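Local structure of 4-hydroxybutyrate CoA-transferase (3EH7) at residues 153-164 / 176-187. The protein probably transfers coenzyme A between carboxylic acids such as acetate and 4-hydroxybutyrate. Residues are numbered along the deposited sequence; the frame is centred on the assembly and turned at random.
Sequences HLVIGEINRQMP and KLDYIVMADYPI
Asn160 OD1 is gripped from opposite faces of its amide plane: Tyr185 N approaches to 3.0 Å across the contact, and Gln162 N closes an Asx turn. The same amide donates ND2 to Tyr185 O (2.9 Å), with the acceptor in the amide plane, and ND2 also bonds Gln126 of the adjoining strand 122-127. CG anti to the backbone N (chi1 -179°) sets Asn160 ND2 over one face of the Tyr185 ring, toward its rim, the amide and ring planes 39° apart. At the ring's edge Tyr185 OH, itself bonded to Gln41 N, gives a very short bond of 2.5 Å to Glu158 OE2, the carboxylate and ring planes 83° apart; OE2 also accepts from Ser42 N, and OE1 from Cys43 N. Ala183 O takes both Arg161 N and NH2, while Met182 CE covers one guanidinium face, 3.5 Å from Arg161 CZ. At the strands' start, Asp178 OD2 uses its anti lone pair to accept from Val155 N (2.8 Å). Between these ends, strands 154-160 and 179-183 pair in parallel as neighbours in the Rossmann-like N-terminal sheet, Gly157 N reaching Tyr179 O at 2.9 Å. Side-chain amide and carboxylate groups thus carry the pairing past both ends of strand 179-183, and the backbone donors around Glu158 would probably stabilise a negative charge there.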
# COMPACT_ATOMS: atom_id res chain seq x y z
N HIS A 153 -16.96 -17.25 19.08
CA HIS A 153 -17.26 -18.21 20.13
C HIS A 153 -18.76 -18.48 20.21
O HIS A 153 -19.20 -19.63 20.41
CB HIS A 153 -16.77 -17.60 21.45
CG HIS A 153 -16.30 -18.59 22.46
ND1 HIS A 153 -15.18 -19.39 22.27
CD2 HIS A 153 -16.75 -18.87 23.71
CE1 HIS A 153 -14.99 -20.14 23.34
NE2 HIS A 153 -15.93 -19.85 24.23
N LEU A 154 -19.54 -17.42 20.05
CA LEU A 154 -21.02 -17.47 20.11
C LEU A 154 -21.59 -16.75 18.89
O LEU A 154 -21.15 -15.65 18.56
CB LEU A 154 -21.54 -16.79 21.39
CG LEU A 154 -23.05 -16.74 21.66
CD1 LEU A 154 -23.63 -18.10 22.10
CD2 LEU A 154 -23.37 -15.70 22.73
N VAL A 155 -22.54 -17.40 18.23
CA VAL A 155 -23.12 -16.89 17.02
C VAL A 155 -24.62 -16.83 17.20
O VAL A 155 -25.29 -17.84 17.51
CB VAL A 155 -22.75 -17.77 15.79
CG1 VAL A 155 -23.36 -17.18 14.51
CG2 VAL A 155 -21.23 -17.89 15.65
N ILE A 156 -25.15 -15.62 17.03
CA ILE A 156 -26.59 -15.36 16.99
C ILE A 156 -26.95 -15.02 15.56
O ILE A 156 -26.39 -14.07 14.97
CB ILE A 156 -27.00 -14.18 17.88
CG1 ILE A 156 -26.57 -14.44 19.32
CG2 ILE A 156 -28.50 -13.92 17.77
CD1 ILE A 156 -26.53 -13.18 20.18
N GLY A 157 -27.86 -15.81 14.99
CA GLY A 157 -28.36 -15.58 13.65
C GLY A 157 -29.74 -14.98 13.71
O GLY A 157 -30.66 -15.58 14.26
N GLU A 158 -29.89 -13.79 13.14
CA GLU A 158 -31.19 -13.12 13.09
C GLU A 158 -31.80 -13.41 11.73
O GLU A 158 -31.41 -12.78 10.74
CB GLU A 158 -31.04 -11.61 13.31
CG GLU A 158 -32.36 -10.86 13.38
CD GLU A 158 -32.23 -9.47 13.97
OE1 GLU A 158 -31.73 -9.34 15.11
OE2 GLU A 158 -32.64 -8.50 13.30
N ILE A 159 -32.73 -14.35 11.67
CA ILE A 159 -33.31 -14.77 10.40
C ILE A 159 -34.53 -13.90 10.04
O ILE A 159 -35.60 -14.01 10.64
CB ILE A 159 -33.68 -16.27 10.38
CG1 ILE A 159 -32.44 -17.11 10.68
CG2 ILE A 159 -34.24 -16.66 9.03
CD1 ILE A 159 -32.62 -18.62 10.40
N ASN A 160 -34.33 -13.04 9.07
CA ASN A 160 -35.35 -12.09 8.67
C ASN A 160 -36.02 -12.55 7.36
O ASN A 160 -35.36 -12.83 6.35
CB ASN A 160 -34.70 -10.71 8.53
CG ASN A 160 -35.67 -9.60 8.14
OD1 ASN A 160 -36.89 -9.78 8.01
ND2 ASN A 160 -35.10 -8.41 7.93
N ARG A 161 -37.34 -12.63 7.40
CA ARG A 161 -38.09 -13.06 6.21
C ARG A 161 -37.80 -12.12 5.04
O ARG A 161 -37.94 -12.51 3.89
CB ARG A 161 -39.60 -13.08 6.43
CG ARG A 161 -40.12 -13.73 7.71
CD ARG A 161 -39.48 -15.02 8.05
NE ARG A 161 -40.29 -15.82 8.95
CZ ARG A 161 -40.54 -15.54 10.23
NH1 ARG A 161 -41.31 -16.36 10.93
NH2 ARG A 161 -40.03 -14.46 10.82
N GLN A 162 -37.41 -10.89 5.35
CA GLN A 162 -37.18 -9.89 4.32
C GLN A 162 -35.72 -9.72 3.92
O GLN A 162 -35.43 -8.92 3.03
CB GLN A 162 -37.81 -8.55 4.74
CG GLN A 162 -39.31 -8.67 4.93
CD GLN A 162 -40.01 -7.34 5.02
OE1 GLN A 162 -39.70 -6.43 4.26
NE2 GLN A 162 -40.97 -7.22 5.96
N MSE A 163 -34.81 -10.45 4.56
CA MSE A 163 -33.42 -10.45 4.11
C MSE A 163 -33.31 -11.32 2.86
O MSE A 163 -33.67 -12.51 2.88
CB MSE A 163 -32.48 -10.99 5.17
CG MSE A 163 -31.04 -11.06 4.67
SE MSE A 163 -30.24 -9.31 4.47
CE MSE A 163 -28.93 -9.48 5.87
N PRO A 164 -32.84 -10.73 1.75
CA PRO A 164 -32.84 -11.50 0.52
C PRO A 164 -31.81 -12.63 0.55
O PRO A 164 -30.86 -12.58 1.32
CB PRO A 164 -32.48 -10.47 -0.56
CG PRO A 164 -31.84 -9.37 0.17
CD PRO A 164 -32.45 -9.33 1.53
N LYS A 176 -24.63 -24.09 12.64
CA LYS A 176 -23.58 -23.28 13.25
C LYS A 176 -24.12 -22.18 14.19
O LYS A 176 -23.35 -21.55 14.85
CB LYS A 176 -22.71 -22.60 12.19
CG LYS A 176 -22.12 -23.55 11.17
CD LYS A 176 -21.19 -24.56 11.78
CE LYS A 176 -19.89 -23.93 12.20
NZ LYS A 176 -18.95 -25.05 12.49
N LEU A 177 -25.44 -21.94 14.20
CA LEU A 177 -26.02 -20.86 14.99
C LEU A 177 -26.33 -21.34 16.40
O LEU A 177 -27.08 -22.29 16.56
CB LEU A 177 -27.32 -20.40 14.35
CG LEU A 177 -27.27 -19.99 12.89
CD1 LEU A 177 -28.65 -19.57 12.44
CD2 LEU A 177 -26.26 -18.90 12.74
N ASP A 178 -25.78 -20.67 17.41
CA ASP A 178 -26.06 -21.02 18.80
C ASP A 178 -27.46 -20.57 19.19
O ASP A 178 -28.19 -21.31 19.86
CB ASP A 178 -25.02 -20.40 19.72
CG ASP A 178 -23.63 -20.87 19.38
OD1 ASP A 178 -23.39 -22.07 19.54
OD2 ASP A 178 -22.81 -20.08 18.89
N TYR A 179 -27.85 -19.38 18.74
CA TYR A 179 -29.24 -18.96 18.87
C TYR A 179 -29.76 -18.40 17.58
O TYR A 179 -29.01 -17.85 16.78
CB TYR A 179 -29.39 -17.93 19.97
CG TYR A 179 -28.87 -18.42 21.28
CD1 TYR A 179 -29.68 -19.15 22.14
CD2 TYR A 179 -27.54 -18.18 21.64
CE1 TYR A 179 -29.19 -19.62 23.36
CE2 TYR A 179 -27.04 -18.64 22.84
CZ TYR A 179 -27.86 -19.36 23.69
OH TYR A 179 -27.35 -19.80 24.88
N ILE A 180 -31.05 -18.60 17.39
CA ILE A 180 -31.78 -18.10 16.23
C ILE A 180 -32.88 -17.14 16.70
O ILE A 180 -33.72 -17.48 17.54
CB ILE A 180 -32.40 -19.22 15.41
CG1 ILE A 180 -31.31 -20.09 14.78
CG2 ILE A 180 -33.29 -18.65 14.31
CD1 ILE A 180 -31.84 -21.48 14.35
N VAL A 181 -32.86 -15.93 16.16
CA VAL A 181 -33.87 -14.95 16.48
C VAL A 181 -34.70 -14.68 15.22
O VAL A 181 -34.16 -14.18 14.22
CB VAL A 181 -33.19 -13.67 16.99
CG1 VAL A 181 -34.22 -12.56 17.15
CG2 VAL A 181 -32.45 -13.96 18.30
N MSE A 182 -35.98 -15.02 15.24
CA MSE A 182 -36.80 -14.80 14.05
C MSE A 182 -37.19 -13.32 13.90
O MSE A 182 -37.38 -12.61 14.89
CB MSE A 182 -38.05 -15.71 14.03
CG MSE A 182 -37.77 -17.25 14.03
SE MSE A 182 -36.51 -17.83 12.68
CE MSE A 182 -37.56 -17.22 11.12
N ALA A 183 -37.29 -12.85 12.66
CA ALA A 183 -37.70 -11.47 12.41
C ALA A 183 -38.43 -11.29 11.07
O ALA A 183 -38.40 -12.16 10.20
CB ALA A 183 -36.50 -10.56 12.49
N ASP A 184 -39.08 -10.14 10.92
CA ASP A 184 -39.75 -9.79 9.66
C ASP A 184 -39.85 -8.27 9.55
O ASP A 184 -40.75 -7.65 10.09
CB ASP A 184 -41.13 -10.46 9.59
CG ASP A 184 -41.83 -10.27 8.24
OD1 ASP A 184 -41.18 -9.80 7.28
OD2 ASP A 184 -43.04 -10.59 8.16
N TYR A 185 -38.89 -7.66 8.88
CA TYR A 185 -38.86 -6.21 8.84
C TYR A 185 -38.04 -5.80 7.65
O TYR A 185 -37.15 -6.53 7.25
CB TYR A 185 -38.30 -5.60 10.14
CG TYR A 185 -36.87 -5.99 10.47
CD1 TYR A 185 -35.80 -5.48 9.72
CD2 TYR A 185 -36.59 -6.86 11.51
CE1 TYR A 185 -34.49 -5.83 10.00
CE2 TYR A 185 -35.28 -7.24 11.79
CZ TYR A 185 -34.23 -6.73 11.03
OH TYR A 185 -32.91 -7.07 11.30
N PRO A 186 -38.36 -4.63 7.07
CA PRO A 186 -37.58 -4.19 5.94
C PRO A 186 -36.16 -3.83 6.39
O PRO A 186 -35.97 -3.18 7.41
CB PRO A 186 -38.35 -2.95 5.45
CG PRO A 186 -39.14 -2.50 6.63
CD PRO A 186 -39.53 -3.77 7.31
N ILE A 187 -35.16 -4.28 5.65
CA ILE A 187 -33.79 -3.96 6.04
C ILE A 187 -33.55 -2.47 5.77
O ILE A 187 -34.37 -1.84 5.11
CB ILE A 187 -32.77 -4.89 5.35
CG1 ILE A 187 -32.69 -4.63 3.85
CG2 ILE A 187 -33.13 -6.38 5.60
CD1 ILE A 187 -31.59 -5.48 3.16
O HOH W 1 -20.48 -20.81 17.81